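Local coordinates for protein EscN (Escherichia coli O127:H6, PDB 2OBL) that belongs to the P-loop NTPase proteins related to the alpha and beta subunits of ATP synthases, and is probably a component of a type III secretion system, at residues G71-V82 with R237-R248; A251-I259 with I321-T329. The protein carries 1 engineered substitution. All coordinates share one frame; numbering follows the deposited sequence.

Contact 1. Residues G71-V82 with R237-R248; sequences GQRIGIFAGSGV and RSILDGHIVLTR
Arg73 and Asp241 join side-on in a salt bridge: Arg73 NE lies 2.7 Å from Asp241 OD2, nearly straight, and Arg73 NH2 reaches OD1 at 3.3 Å. Bent at chi2 (83°) and chi3 (47°), the Arg73 chain curls back to the acid. Arg73 N donates to Asp241 OD2 from the same face of the carboxylate as NE, which comes from above its plane, and Asp241 N donates to Arg73 O. Arg73 NH1 is hydrogen-bonded to Leu204 O. Gln72 NE2 bonds weakly to Asp241 O, and Gln72 OE1 accepts from Gly69 N. The N-H and C=O of Gly75 and Phe77 are satisfied by Gly242 O, Ile244 N and O, and Leu246 N. Glycine suits position 75, since Leu240 CD1, 3.5 Å from Gly75 CA, fills a side chain's place. The Arg237 guanidinium lies over one face of Phe77, tilted and offset toward the rim, its CZ 4.5 Å from the centroid, a cation-pi contact. Water joins Gly79 N to Leu246 O, and Arg248 NH2 donates to a lone pair of Ser80 O at 2.6 Å, bent and tilted from the guanidinium plane. Such parallel pairing, one strand running into a Walker A-like loop, is characteristic of the P-loop NTPase core.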
loop_
_atom_site.group_PDB
_atom_site.type_symbol
_atom_site.label_atom_id
_atom_site.label_comp_id
_atom_site.label_asym_id
_atom_site.label_seq_id
_atom_site.Cartn_x
_atom_site.Cartn_y
_atom_site.Cartn_z
ATOM N N GLY A 71 -7.189 4.950 8.598
ATOM C CA GLY A 71 -7.105 3.794 9.492
ATOM C C GLY A 71 -7.321 2.450 8.803
ATOM O O GLY A 71 -7.349 1.412 9.447
ATOM N N GLN A 72 -7.487 2.474 7.483
ATOM C CA GLN A 72 -7.641 1.260 6.695
ATOM C C GLN A 72 -6.344 0.467 6.661
ATOM O O GLN A 72 -5.256 1.051 6.744
ATOM C CB GLN A 72 -8.016 1.640 5.264
ATOM C CG GLN A 72 -8.663 0.550 4.462
ATOM C CD GLN A 72 -8.978 0.988 3.053
ATOM O OE1 GLN A 72 -8.594 2.082 2.638
ATOM N NE2 GLN A 72 -9.639 0.122 2.288
ATOM N N ARG A 73 -6.480 -0.860 6.558
ATOM C CA ARG A 73 -5.380 -1.749 6.173
ATOM C C ARG A 73 -5.559 -2.133 4.710
ATOM O O ARG A 73 -6.589 -2.701 4.333
ATOM C CB ARG A 73 -5.345 -3.011 7.038
ATOM C CG ARG A 73 -4.883 -2.779 8.488
ATOM C CD ARG A 73 -6.019 -2.294 9.352
ATOM N NE ARG A 73 -7.205 -3.124 9.130
ATOM C CZ ARG A 73 -7.460 -4.263 9.767
ATOM N NH1 ARG A 73 -6.638 -4.702 10.718
ATOM N NH2 ARG A 73 -8.556 -4.951 9.472
ATOM N N ILE A 74 -4.571 -1.794 3.885
ATOM C CA ILE A 74 -4.683 -1.927 2.431
ATOM C C ILE A 74 -3.552 -2.791 1.921
ATOM O O ILE A 74 -2.415 -2.615 2.341
ATOM C CB ILE A 74 -4.527 -0.530 1.771
ATOM C CG1 ILE A 74 -5.554 0.457 2.340
ATOM C CG2 ILE A 74 -4.574 -0.627 0.242
ATOM C CD1 ILE A 74 -5.036 1.891 2.415
ATOM N N GLY A 75 -3.846 -3.729 1.028
ATOM C CA GLY A 75 -2.782 -4.528 0.426
ATOM C C GLY A 75 -2.544 -4.098 -1.013
ATOM O O GLY A 75 -3.490 -3.762 -1.728
ATOM N N ILE A 76 -1.289 -4.103 -1.448
ATOM C CA ILE A 76 -0.991 -3.936 -2.868
ATOM C C ILE A 76 -0.300 -5.226 -3.309
ATOM O O ILE A 76 0.744 -5.585 -2.765
ATOM C CB ILE A 76 -0.057 -2.737 -3.137
ATOM C CG1 ILE A 76 -0.747 -1.421 -2.731
ATOM C CG2 ILE A 76 0.379 -2.730 -4.625
ATOM C CD1 ILE A 76 0.139 -0.167 -2.893
ATOM N N PHE A 77 -0.913 -5.911 -4.275
ATOM C CA PHE A 77 -0.460 -7.218 -4.757
ATOM C C PHE A 77 0.195 -6.993 -6.125
ATOM O O PHE A 77 -0.433 -6.444 -7.025
ATOM C CB PHE A 77 -1.656 -8.168 -4.910
ATOM C CG PHE A 77 -2.283 -8.581 -3.597
ATOM C CD1 PHE A 77 -2.064 -9.862 -3.079
ATOM C CD2 PHE A 77 -3.068 -7.692 -2.871
ATOM C CE1 PHE A 77 -2.621 -10.240 -1.856
ATOM C CE2 PHE A 77 -3.630 -8.073 -1.648
ATOM C CZ PHE A 77 -3.394 -9.343 -1.141
ATOM N N ALA A 78 1.454 -7.401 -6.274
ATOM C CA ALA A 78 2.207 -7.108 -7.490
ATOM C C ALA A 78 3.345 -8.092 -7.730
ATOM O O ALA A 78 4.073 -8.456 -6.812
ATOM C CB ALA A 78 2.751 -5.683 -7.445
ATOM N N GLY A 79 3.519 -8.505 -8.982
ATOM C CA GLY A 79 4.703 -9.278 -9.342
ATOM C C GLY A 79 5.848 -8.346 -9.710
ATOM O O GLY A 79 5.792 -7.143 -9.430
ATOM N N SER A 80 6.867 -8.900 -10.373
ATOM C CA SER A 80 8.015 -8.131 -10.837
ATOM C C SER A 80 7.715 -7.370 -12.110
ATOM O O SER A 80 6.934 -7.821 -12.947
ATOM C CB SER A 80 9.204 -9.062 -11.105
ATOM O OG SER A 80 9.630 -9.666 -9.908
ATOM N N GLY A 81 8.371 -6.226 -12.267
ATOM C CA GLY A 81 8.324 -5.483 -13.509
ATOM C C GLY A 81 6.949 -4.968 -13.860
ATOM O O GLY A 81 6.614 -4.846 -15.038
ATOM N N VAL A 82 6.148 -4.655 -12.845
ATOM C CA VAL A 82 4.850 -4.044 -13.104
ATOM C C VAL A 82 4.716 -2.649 -12.487
ATOM O O VAL A 82 3.616 -2.118 -12.393
ATOM C CB VAL A 82 3.670 -4.941 -12.667
ATOM C CG1 VAL A 82 3.691 -6.261 -13.436
ATOM C CG2 VAL A 82 3.680 -5.167 -11.159
ATOM N N ARG A 237 -5.185 -11.452 2.403
ATOM C CA ARG A 237 -6.431 -11.151 1.669
ATOM C C ARG A 237 -7.648 -11.159 2.572
ATOM O O ARG A 237 -8.552 -10.326 2.445
ATOM C CB ARG A 237 -6.656 -12.146 0.529
ATOM C CG ARG A 237 -5.761 -11.920 -0.660
ATOM C CD ARG A 237 -6.220 -12.843 -1.780
ATOM N NE ARG A 237 -5.431 -12.685 -3.000
ATOM C CZ ARG A 237 -5.815 -11.961 -4.048
ATOM N NH1 ARG A 237 -6.964 -11.284 -4.022
ATOM N NH2 ARG A 237 -5.033 -11.893 -5.121
ATOM N N SER A 238 -7.690 -12.143 3.455
ATOM C CA SER A 238 -8.839 -12.341 4.327
ATOM C C SER A 238 -8.916 -11.341 5.489
ATOM O O SER A 238 -9.953 -11.229 6.141
ATOM C CB SER A 238 -8.864 -13.792 4.836
ATOM O OG SER A 238 -9.213 -14.685 3.781
ATOM N N ILE A 239 -7.834 -10.609 5.734
ATOM C CA ILE A 239 -7.799 -9.636 6.825
ATOM C C ILE A 239 -7.979 -8.206 6.347
ATOM O O ILE A 239 -8.517 -7.379 7.083
ATOM C CB ILE A 239 -6.450 -9.660 7.561
ATOM C CG1 ILE A 239 -6.172 -11.021 8.207
ATOM C CG2 ILE A 239 -6.412 -8.562 8.625
ATOM C CD1 ILE A 239 -4.714 -11.182 8.622
ATOM N N LEU A 240 -7.484 -7.909 5.147
ATOM C CA LEU A 240 -7.419 -6.525 4.639
ATOM C C LEU A 240 -8.777 -5.845 4.483
ATOM O O LEU A 240 -9.798 -6.516 4.305
ATOM C CB LEU A 240 -6.696 -6.495 3.295
ATOM C CG LEU A 240 -5.206 -6.857 3.292
ATOM C CD1 LEU A 240 -4.764 -7.093 1.839
ATOM C CD2 LEU A 240 -4.380 -5.775 3.950
ATOM N N ASP A 241 -8.762 -4.515 4.522
ATOM C CA ASP A 241 -9.935 -3.678 4.286
ATOM C C ASP A 241 -9.989 -3.186 2.840
ATOM O O ASP A 241 -10.957 -2.550 2.437
ATOM C CB ASP A 241 -9.898 -2.444 5.178
ATOM C CG ASP A 241 -9.779 -2.778 6.658
ATOM O OD1 ASP A 241 -10.483 -3.708 7.108
ATOM O OD2 ASP A 241 -8.993 -2.105 7.365
ATOM N N GLY A 242 -8.941 -3.458 2.071
ATOM C CA GLY A 242 -8.924 -3.051 0.673
ATOM C C GLY A 242 -7.723 -3.681 0.013
ATOM O O GLY A 242 -6.752 -4.015 0.686
ATOM N N HIS A 243 -7.782 -3.849 -1.296
ATOM C CA HIS A 243 -6.659 -4.424 -1.996
ATOM C C HIS A 243 -6.560 -3.836 -3.399
ATOM O O HIS A 243 -7.573 -3.646 -4.102
ATOM C CB HIS A 243 -6.757 -5.965 -2.022
ATOM C CG HIS A 243 -7.995 -6.475 -2.678
ATOM N ND1 HIS A 243 -9.217 -6.507 -2.039
ATOM C CD2 HIS A 243 -8.209 -6.959 -3.922
ATOM C CE1 HIS A 243 -10.131 -6.977 -2.866
ATOM N NE2 HIS A 243 -9.546 -7.264 -4.013
ATOM N N ILE A 244 -5.327 -3.548 -3.789
ATOM C CA ILE A 244 -5.025 -2.977 -5.081
ATOM C C ILE A 244 -4.176 -4.009 -5.809
ATOM O O ILE A 244 -3.136 -4.430 -5.301
ATOM C CB ILE A 244 -4.193 -1.701 -4.915
ATOM C CG1 ILE A 244 -4.970 -0.654 -4.114
ATOM C CG2 ILE A 244 -3.755 -1.144 -6.268
ATOM C CD1 ILE A 244 -6.307 -0.289 -4.731
ATOM N N VAL A 245 -4.589 -4.388 -7.002
ATOM C CA VAL A 245 -3.885 -5.447 -7.724
ATOM C C VAL A 245 -3.243 -4.906 -8.990
ATOM O O VAL A 245 -3.933 -4.309 -9.827
ATOM C CB VAL A 245 -4.843 -6.577 -8.096
ATOM C CG1 VAL A 245 -4.123 -7.627 -8.952
ATOM C CG2 VAL A 245 -5.438 -7.188 -6.827
ATOM N N LEU A 246 -1.938 -5.123 -9.136
ATOM C CA LEU A 246 -1.229 -4.703 -10.349
ATOM C C LEU A 246 -1.011 -5.927 -11.215
ATOM O O LEU A 246 -0.744 -7.009 -10.693
ATOM C CB LEU A 246 0.134 -4.102 -9.999
ATOM C CG LEU A 246 0.147 -3.042 -8.913
ATOM C CD1 LEU A 246 1.535 -2.354 -8.833
ATOM C CD2 LEU A 246 -0.943 -2.015 -9.170
ATOM N N THR A 247 -1.092 -5.760 -12.532
ATOM C CA THR A 247 -0.982 -6.901 -13.430
ATOM C C THR A 247 0.068 -6.714 -14.503
ATOM O O THR A 247 0.279 -5.604 -14.994
ATOM C CB THR A 247 -2.321 -7.218 -14.128
ATOM O OG1 THR A 247 -2.699 -6.113 -14.968
ATOM C CG2 THR A 247 -3.417 -7.501 -13.103
ATOM N N ARG A 248 0.711 -7.819 -14.861
ATOM C CA ARG A 248 1.643 -7.847 -15.992
ATOM C C ARG A 248 0.938 -7.419 -17.276
ATOM O O ARG A 248 1.515 -6.718 -18.108
ATOM C CB ARG A 248 2.254 -9.243 -16.138
ATOM C CG ARG A 248 3.334 -9.346 -17.207
ATOM C CD ARG A 248 4.357 -10.425 -16.862
ATOM N NE ARG A 248 5.204 -10.011 -15.743
ATOM C CZ ARG A 248 5.152 -10.544 -14.527
ATOM N NH1 ARG A 248 4.296 -11.527 -14.269
ATOM N NH2 ARG A 248 5.955 -10.095 -13.569
HETATM O O HOH W 1 -9.926 -7.867 9.362
HETATM O O HOH W 2 1.702 -8.276 -11.004
#

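Contact 2. Residues A251-I259 with I321-T329; sequences AEENHFPAI and IQNFIQQST
His255 presents one face of its imidazole to Gln326, whose CG stands 3.6 Å from the ring centroid, almost on the ring normal, in a CH-pi contact. Around the ring's edge come Ile325 CD1, 3.7 Å from His255 CE1, and Gln322 NE2, 3.2 Å from that same carbon. With CG anti to the backbone N (chi1 174°), the histidine reaches across from its loop to the end of helix 318-325. A flat, partly polar ring fits here because it can rest on methylene and methyl groups while lying beside amides. Those amides hold each other: Gln322 NE2 donates to a lone pair of Gln326 OE1 at 2.8 Å, which helps to set how the Gln326 amide is turned. The NE2 of Gln326 points to a water, 2.8 Å away, that also binds Asn254 O and Phe256 N.

The contact joins the loop after helix 248-251, which ends in a Schellman motif at Asn254 with positive phi, to the C-terminal helical region, where helix 318-325 gives way to extended chain at Gln326. There Gln327 N bonds to Phe256 O at 2.9 Å, nearly straight and on a lone pair. The cis peptide between Phe256 and Pro257 turns the chain at this point, and Pro257 CD packs 3.6 Å from Gln327 O. Another water bridges the backbones, donating to both Pro257 O and Ile325 O. The Gln327 side chain turns to other partners, its OE1 accepting from Arg60 N and its NE2 donating to Asp331 O.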
loop_
_atom_site.group_PDB
_atom_site.type_symbol
_atom_site.label_atom_id
_atom_site.label_comp_id
_atom_site.label_asym_id
_atom_site.label_seq_id
_atom_site.Cartn_x
_atom_site.Cartn_y
_atom_site.Cartn_z
ATOM N N ALA A 251 0.924 -3.675 -17.325
ATOM C CA ALA A 251 2.297 -3.186 -17.448
ATOM C C ALA A 251 2.841 -3.325 -18.879
ATOM O O ALA A 251 3.603 -2.474 -19.347
ATOM C CB ALA A 251 3.218 -3.886 -16.447
ATOM N N GLU A 252 2.443 -4.386 -19.576
ATOM C CA GLU A 252 2.934 -4.640 -20.935
ATOM C C GLU A 252 2.234 -3.778 -21.983
ATOM O O GLU A 252 2.698 -3.653 -23.129
ATOM C CB GLU A 252 2.822 -6.127 -21.260
ATOM C CG GLU A 252 3.764 -6.962 -20.411
ATOM C CD GLU A 252 3.655 -8.440 -20.686
ATOM O OE1 GLU A 252 2.605 -8.867 -21.215
ATOM O OE2 GLU A 252 4.621 -9.174 -20.379
ATOM N N GLU A 253 1.123 -3.169 -21.583
ATOM C CA GLU A 253 0.446 -2.181 -22.413
ATOM C C GLU A 253 0.994 -0.780 -22.143
ATOM O O GLU A 253 0.534 0.194 -22.731
ATOM C CB GLU A 253 -1.065 -2.215 -22.161
ATOM C CG GLU A 253 -1.768 -3.348 -22.874
ATOM C CD GLU A 253 -3.199 -3.554 -22.405
ATOM O OE1 GLU A 253 -3.762 -2.657 -21.735
ATOM O OE2 GLU A 253 -3.766 -4.626 -22.716
ATOM N N ASN A 254 1.981 -0.697 -21.250
ATOM C CA ASN A 254 2.530 0.572 -20.779
ATOM C C ASN A 254 1.458 1.403 -20.097
ATOM O O ASN A 254 1.431 2.627 -20.189
ATOM C CB ASN A 254 3.222 1.346 -21.904
ATOM C CG ASN A 254 4.670 0.952 -22.054
ATOM O OD1 ASN A 254 5.484 1.205 -21.167
ATOM N ND2 ASN A 254 4.999 0.315 -23.166
ATOM N N HIS A 255 0.577 0.702 -19.397
ATOM C CA HIS A 255 -0.536 1.302 -18.683
ATOM C C HIS A 255 -0.151 1.389 -17.207
ATOM O O HIS A 255 -0.173 0.389 -16.492
ATOM C CB HIS A 255 -1.775 0.427 -18.889
ATOM C CG HIS A 255 -2.976 0.849 -18.102
ATOM N ND1 HIS A 255 -4.194 1.103 -18.694
ATOM C CD2 HIS A 255 -3.165 1.014 -16.769
ATOM C CE1 HIS A 255 -5.073 1.435 -17.763
ATOM N NE2 HIS A 255 -4.474 1.388 -16.588
ATOM N N PHE A 256 0.233 2.585 -16.767
ATOM C CA PHE A 256 0.692 2.802 -15.388
ATOM C C PHE A 256 -0.006 3.963 -14.679
ATOM O O PHE A 256 -0.217 5.022 -15.292
ATOM C CB PHE A 256 2.197 3.065 -15.366
ATOM C CG PHE A 256 3.023 1.915 -15.861
ATOM C CD1 PHE A 256 3.189 0.782 -15.086
ATOM C CD2 PHE A 256 3.651 1.982 -17.092
ATOM C CE1 PHE A 256 3.966 -0.280 -15.546
ATOM C CE2 PHE A 256 4.429 0.929 -17.560
ATOM C CZ PHE A 256 4.589 -0.193 -16.789
ATOM N N PRO A 257 -0.336 3.794 -13.379
ATOM C CA PRO A 257 -0.173 2.573 -12.556
ATOM C C PRO A 257 -0.922 1.380 -13.140
ATOM O O PRO A 257 -2.023 1.556 -13.648
ATOM C CB PRO A 257 -0.813 2.968 -11.217
ATOM C CG PRO A 257 -0.669 4.478 -11.172
ATOM C CD PRO A 257 -0.911 4.904 -12.594
ATOM N N ALA A 258 -0.349 0.174 -13.044
ATOM C CA ALA A 258 -0.891 -0.999 -13.729
ATOM C C ALA A 258 -1.990 -1.671 -12.912
ATOM O O ALA A 258 -2.005 -2.895 -12.762
ATOM C CB ALA A 258 0.219 -1.994 -14.052
ATOM N N ILE A 259 -2.909 -0.860 -12.406
ATOM C CA ILE A 259 -3.938 -1.339 -11.504
ATOM C C ILE A 259 -5.105 -1.949 -12.278
ATOM O O ILE A 259 -5.742 -1.284 -13.097
ATOM C CB ILE A 259 -4.481 -0.206 -10.610
ATOM C CG1 ILE A 259 -3.362 0.422 -9.764
ATOM C CG2 ILE A 259 -5.599 -0.739 -9.745
ATOM C CD1 ILE A 259 -3.758 1.790 -9.137
ATOM N N ILE A 321 -11.348 8.213 -19.913
ATOM C CA ILE A 321 -11.173 7.223 -18.855
ATOM C C ILE A 321 -9.705 6.807 -18.706
ATOM O O ILE A 321 -9.175 6.762 -17.597
ATOM C CB ILE A 321 -12.070 5.986 -19.097
ATOM C CG1 ILE A 321 -13.548 6.370 -18.935
ATOM C CG2 ILE A 321 -11.703 4.861 -18.140
ATOM C CD1 ILE A 321 -14.517 5.333 -19.463
ATOM N N GLN A 322 -9.048 6.527 -19.827
ATOM C CA GLN A 322 -7.653 6.106 -19.793
ATOM C C GLN A 322 -6.715 7.215 -19.305
ATOM O O GLN A 322 -5.807 6.952 -18.521
ATOM C CB GLN A 322 -7.209 5.557 -21.158
ATOM C CG GLN A 322 -7.917 4.267 -21.555
ATOM C CD GLN A 322 -7.703 3.151 -20.544
ATOM O OE1 GLN A 322 -8.654 2.519 -20.076
ATOM N NE2 GLN A 322 -6.451 2.914 -20.195
ATOM N N ASN A 323 -6.941 8.450 -19.751
ATOM C CA ASN A 323 -6.162 9.591 -19.255
ATOM C C ASN A 323 -6.368 9.846 -17.764
ATOM O O ASN A 323 -5.507 10.435 -17.092
ATOM C CB ASN A 323 -6.510 10.869 -20.021
ATOM C CG ASN A 323 -5.919 10.899 -21.408
ATOM O OD1 ASN A 323 -5.154 10.015 -21.795
ATOM N ND2 ASN A 323 -6.269 11.925 -22.170
ATOM N N PHE A 324 -7.522 9.419 -17.263
ATOM C CA PHE A 324 -7.854 9.568 -15.852
ATOM C C PHE A 324 -7.103 8.527 -15.002
ATOM O O PHE A 324 -6.422 8.871 -14.027
ATOM C CB PHE A 324 -9.369 9.439 -15.652
ATOM C CG PHE A 324 -9.806 9.486 -14.202
ATOM C CD1 PHE A 324 -9.886 10.694 -13.523
ATOM C CD2 PHE A 324 -10.142 8.321 -13.526
ATOM C CE1 PHE A 324 -10.290 10.742 -12.197
ATOM C CE2 PHE A 324 -10.539 8.362 -12.185
ATOM C CZ PHE A 324 -10.617 9.574 -11.530
ATOM N N ILE A 325 -7.218 7.258 -15.380
ATOM C CA ILE A 325 -6.632 6.195 -14.550
ATOM C C ILE A 325 -5.143 6.007 -14.790
ATOM O O ILE A 325 -4.409 5.630 -13.876
ATOM C CB ILE A 325 -7.376 4.844 -14.684
ATOM C CG1 ILE A 325 -7.380 4.356 -16.134
ATOM C CG2 ILE A 325 -8.794 4.966 -14.121
ATOM C CD1 ILE A 325 -8.056 2.996 -16.339
ATOM N N GLN A 326 -4.693 6.249 -16.017
ATOM C CA GLN A 326 -3.264 6.278 -16.260
ATOM C C GLN A 326 -2.765 7.626 -15.767
ATOM O O GLN A 326 -3.435 8.659 -15.944
ATOM C CB GLN A 326 -2.929 6.042 -17.743
ATOM C CG GLN A 326 -3.271 4.641 -18.224
ATOM C CD GLN A 326 -3.006 4.447 -19.706
ATOM O OE1 GLN A 326 -3.879 3.998 -20.453
ATOM N NE2 GLN A 326 -1.803 4.805 -20.143
ATOM N N GLN A 327 -1.603 7.617 -15.130
ATOM C CA GLN A 327 -1.096 8.806 -14.468
ATOM C C GLN A 327 0.410 8.714 -14.311
ATOM O O GLN A 327 0.925 7.769 -13.713
ATOM C CB GLN A 327 -1.735 8.916 -13.093
ATOM C CG GLN A 327 -1.451 10.207 -12.356
ATOM C CD GLN A 327 -2.162 10.228 -11.025
ATOM O OE1 GLN A 327 -2.895 9.303 -10.701
ATOM N NE2 GLN A 327 -1.957 11.278 -10.249
ATOM N N SER A 328 1.119 9.694 -14.862
ATOM C CA SER A 328 2.570 9.739 -14.718
ATOM C C SER A 328 2.948 10.250 -13.334
ATOM O O SER A 328 2.128 10.826 -12.620
ATOM C CB SER A 328 3.181 10.659 -15.775
ATOM O OG SER A 328 2.777 11.991 -15.530
ATOM N N THR A 329 4.209 10.055 -12.976
ATOM C CA THR A 329 4.741 10.506 -11.699
ATOM C C THR A 329 4.574 12.017 -11.498
ATOM O O THR A 329 4.251 12.469 -10.403
ATOM C CB THR A 329 6.225 10.116 -11.580
ATOM O OG1 THR A 329 6.331 8.696 -11.413
ATOM C CG2 THR A 329 6.880 10.808 -10.407
HETATM O O HOH W 3 -0.896 2.742 -22.303
HETATM O O HOH W 4 0.687 4.639 -18.831
HETATM O O HOH W 5 -4.107 3.013 -12.754
#

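From the N terminus, of the four segments the one carrying strand 73-78 and the loop after it comes first, and contact 1 closes only when the chain returns at residues 237-248, after the intervening strands and helices of the nucleotide-binding core. Contact 2 then opens a few residues later and closes a shorter loop, made mostly of helices, at residues 321-329. The two are in series, neither nested nor crossed. They nevertheless touch: Thr247 N lies 3.0 Å from Ala258 O, a probable hydrogen bond, and Leu246 packs on Ile259. Contact 1 pairs strands 73-78 and 242-245 within the central sheet, and contact 2 ties the loop beyond strand 242-245 to the C-terminal helices.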